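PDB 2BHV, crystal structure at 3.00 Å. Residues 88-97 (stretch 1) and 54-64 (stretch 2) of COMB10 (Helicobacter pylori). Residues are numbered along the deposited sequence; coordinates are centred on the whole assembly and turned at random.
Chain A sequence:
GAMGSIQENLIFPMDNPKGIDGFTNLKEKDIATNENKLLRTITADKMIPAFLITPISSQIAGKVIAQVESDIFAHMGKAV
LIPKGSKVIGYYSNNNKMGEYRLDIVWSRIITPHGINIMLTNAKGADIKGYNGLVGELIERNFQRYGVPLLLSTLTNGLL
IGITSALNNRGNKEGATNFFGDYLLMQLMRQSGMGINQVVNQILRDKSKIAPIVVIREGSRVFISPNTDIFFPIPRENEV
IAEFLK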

# COMPACT_ATOMS: atom_id res chain seq x y z
N VAL A 88 18.68 11.39 -27.67
CA VAL A 88 17.25 11.68 -27.65
C VAL A 88 16.95 12.54 -26.44
O VAL A 88 17.30 12.18 -25.32
CB VAL A 88 16.37 10.40 -27.56
CG1 VAL A 88 14.94 10.71 -28.00
CG2 VAL A 88 16.93 9.29 -28.42
N ILE A 89 16.33 13.68 -26.68
CA ILE A 89 16.03 14.60 -25.59
C ILE A 89 14.55 14.52 -25.25
O ILE A 89 13.69 14.67 -26.13
CB ILE A 89 16.44 16.04 -25.92
CG1 ILE A 89 17.94 16.09 -26.20
CG2 ILE A 89 16.09 16.98 -24.80
CD1 ILE A 89 18.37 17.31 -26.98
N GLY A 90 14.26 14.26 -23.98
CA GLY A 90 12.89 14.18 -23.48
C GLY A 90 12.64 15.01 -22.23
O GLY A 90 13.57 15.47 -21.58
N TYR A 91 11.36 15.20 -21.91
CA TYR A 91 10.95 15.89 -20.71
C TYR A 91 9.99 15.00 -19.98
O TYR A 91 9.14 14.39 -20.59
CB TYR A 91 10.31 17.23 -21.06
CG TYR A 91 11.25 18.12 -21.81
CD1 TYR A 91 12.18 18.92 -21.15
CD2 TYR A 91 11.25 18.14 -23.20
CE1 TYR A 91 13.07 19.74 -21.84
CE2 TYR A 91 12.14 18.95 -23.91
CZ TYR A 91 13.04 19.74 -23.23
OH TYR A 91 13.90 20.53 -23.94
N TYR A 92 10.16 14.91 -18.67
CA TYR A 92 9.41 13.96 -17.88
C TYR A 92 8.75 14.62 -16.68
O TYR A 92 9.28 15.60 -16.14
CB TYR A 92 10.31 12.82 -17.41
CG TYR A 92 11.36 13.21 -16.36
CD1 TYR A 92 11.06 13.20 -14.99
CD2 TYR A 92 12.66 13.56 -16.74
CE1 TYR A 92 11.99 13.53 -14.04
CE2 TYR A 92 13.61 13.91 -15.79
CZ TYR A 92 13.27 13.89 -14.44
OH TYR A 92 14.21 14.23 -13.48
N SER A 93 7.62 14.06 -16.25
CA SER A 93 6.99 14.44 -14.99
C SER A 93 6.41 13.22 -14.29
O SER A 93 6.03 12.23 -14.94
CB SER A 93 5.89 15.48 -15.21
OG SER A 93 4.75 14.89 -15.82
N ASN A 94 6.35 13.29 -12.97
CA ASN A 94 5.68 12.29 -12.18
C ASN A 94 4.33 12.84 -11.76
O ASN A 94 4.24 13.93 -11.21
CB ASN A 94 6.55 11.87 -10.99
CG ASN A 94 7.71 10.97 -11.41
OD1 ASN A 94 8.88 11.41 -11.50
ND2 ASN A 94 7.38 9.70 -11.70
N ASN A 95 3.27 12.13 -12.14
CA ASN A 95 1.89 12.51 -11.84
C ASN A 95 1.35 11.61 -10.72
O ASN A 95 0.51 10.73 -10.94
CB ASN A 95 1.01 12.43 -13.11
CG ASN A 95 -0.52 12.65 -12.84
OD1 ASN A 95 -1.36 12.47 -13.75
ND2 ASN A 95 -0.87 13.03 -11.60
N ASN A 96 1.86 11.82 -9.51
CA ASN A 96 1.45 11.04 -8.35
C ASN A 96 -0.03 11.21 -7.94
O ASN A 96 -0.37 12.06 -7.11
CB ASN A 96 2.38 11.35 -7.16
CG ASN A 96 3.81 10.83 -7.37
OD1 ASN A 96 4.03 9.76 -7.97
ND2 ASN A 96 4.80 11.59 -6.88
N LYS A 97 -0.92 10.41 -8.55
CA LYS A 97 -2.21 10.02 -7.91
C LYS A 97 -1.78 9.05 -6.80
O LYS A 97 -1.84 7.82 -6.96
CB LYS A 97 -3.18 9.33 -8.89
CG LYS A 97 -3.94 10.27 -9.85
CD LYS A 97 -5.41 10.44 -9.44
CE LYS A 97 -5.58 11.51 -8.37
NZ LYS A 97 -7.00 11.65 -7.90
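Stretch 2, residues 54-64: TPISSQIAGKV

The end of stretch 2 lies antiparallel to strand 88-94, its closing segment, strand 62-64, running at 143° to the N-to-C direction of its partner, with the two axes approaching to 4.5 Å. Both are extended, and G90 pairs with V64, Y91 with K63 and, more loosely, Y92 with G62.

Across the contact, the N and O of G90, V64, Y92 and G62 are paired with one another, one bond being weak. At G90 and V64 both bonds are short and nearly straight: G90 N donates to V64 O at 2.8 Å, and V64 N donates to G90 O at 2.9 Å. Two residues along, Y92 N donates to G62 O at 2.8 Å with an angle of 174°. The return bond, G62 N to Y92 O, is weak, for although the atoms lie 3.0 Å apart the angle at the hydrogen is only 127°, so the pairing loosens here. Between these pairs, Y91 and K63 form the non-hydrogen-bonded position, with CA atoms 4.4 Å apart. Their CA-H groups supplement the ladder: Y91 CA lies 3.4 Å from G62 O and K63 CA 3.5 Å from G90 O, so each of these carbonyls receives a CA-H contact besides its N-H bond.

Y91 and K63 share one face of the sheet, where Y91 CE1 meets K63 CD at 3.8 Å. Y92 and V64 occupy the other, and the Y92 ring (chi1 p) reaches across the earlier part of stretch 2. I56 CG2 packs over one ring face, 3.8 Å from the centroid of Y92, while G62 CA covers the opposite face at 4.1 Å from that centroid. K63 O approaches the ring edge, 3.4 Å from Y92 CE2.

Beyond the ladder, the CA-to-CB bond of N94 points toward stretch 2, and its side chain comes close to S57 and S58, but its amide orientation is uncertain and its hydrogen bonding remains open. S58 OG is satisfied elsewhere in the structure.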

# COMPACT_ATOMS: atom_id res chain seq x y z
N THR A 54 21.00 10.66 -18.35
CA THR A 54 20.51 11.48 -17.24
C THR A 54 19.53 10.66 -16.41
O THR A 54 18.75 9.92 -16.98
CB THR A 54 19.80 12.71 -17.80
OG1 THR A 54 20.79 13.65 -18.24
CG2 THR A 54 18.87 13.38 -16.77
N PRO A 55 19.57 10.78 -15.07
CA PRO A 55 18.59 10.05 -14.26
C PRO A 55 17.19 10.68 -14.30
O PRO A 55 17.04 11.84 -14.68
CB PRO A 55 19.17 10.14 -12.85
CG PRO A 55 19.96 11.37 -12.85
CD PRO A 55 20.50 11.55 -14.24
N ILE A 56 16.19 9.90 -13.92
CA ILE A 56 14.82 10.37 -13.74
C ILE A 56 14.41 10.20 -12.27
O ILE A 56 14.15 9.06 -11.84
CB ILE A 56 13.84 9.54 -14.59
CG1 ILE A 56 14.16 9.69 -16.08
CG2 ILE A 56 12.40 9.95 -14.31
CD1 ILE A 56 13.26 8.84 -16.98
N SER A 57 14.36 11.31 -11.52
CA SER A 57 13.89 11.29 -10.12
C SER A 57 12.36 11.49 -10.02
O SER A 57 11.77 12.19 -10.84
CB SER A 57 14.59 12.36 -9.30
OG SER A 57 14.31 13.64 -9.85
N SER A 58 11.72 10.88 -9.01
CA SER A 58 10.24 10.91 -8.91
C SER A 58 9.66 12.14 -8.18
O SER A 58 8.44 12.36 -8.24
CB SER A 58 9.66 9.61 -8.33
OG SER A 58 9.72 9.59 -6.91
N GLN A 59 10.50 12.93 -7.50
CA GLN A 59 10.04 14.22 -7.01
C GLN A 59 10.12 15.23 -8.16
O GLN A 59 9.11 15.54 -8.81
CB GLN A 59 10.81 14.72 -5.76
CG GLN A 59 11.36 13.65 -4.78
CD GLN A 59 12.92 13.66 -4.69
OE1 GLN A 59 13.63 13.15 -5.58
NE2 GLN A 59 13.44 14.23 -3.61
N ILE A 60 11.33 15.74 -8.40
CA ILE A 60 11.65 16.59 -9.56
C ILE A 60 10.96 16.09 -10.85
O ILE A 60 11.06 14.90 -11.19
CB ILE A 60 13.21 16.62 -9.81
CG1 ILE A 60 13.96 17.22 -8.61
CG2 ILE A 60 13.56 17.29 -11.17
CD1 ILE A 60 15.42 16.70 -8.45
N ALA A 61 10.24 16.99 -11.53
CA ALA A 61 9.89 16.82 -12.94
C ALA A 61 10.96 17.58 -13.72
O ALA A 61 11.27 18.71 -13.38
CB ALA A 61 8.53 17.38 -13.21
N GLY A 62 11.56 16.97 -14.75
CA GLY A 62 12.68 17.60 -15.44
C GLY A 62 12.96 17.09 -16.83
O GLY A 62 12.06 16.67 -17.55
N LYS A 63 14.25 17.13 -17.21
CA LYS A 63 14.73 16.73 -18.54
C LYS A 63 15.53 15.41 -18.51
O LYS A 63 16.24 15.12 -17.55
CB LYS A 63 15.57 17.86 -19.14
CG LYS A 63 16.09 17.61 -20.55
CD LYS A 63 16.70 18.87 -21.20
CE LYS A 63 18.20 19.01 -20.91
NZ LYS A 63 18.87 19.96 -21.85
N VAL A 64 15.41 14.63 -19.57
CA VAL A 64 16.14 13.37 -19.68
C VAL A 64 16.82 13.26 -21.03
O VAL A 64 16.25 13.66 -22.05
CB VAL A 64 15.21 12.12 -19.45
CG1 VAL A 64 14.13 12.03 -20.51
CG2 VAL A 64 16.02 10.86 -19.43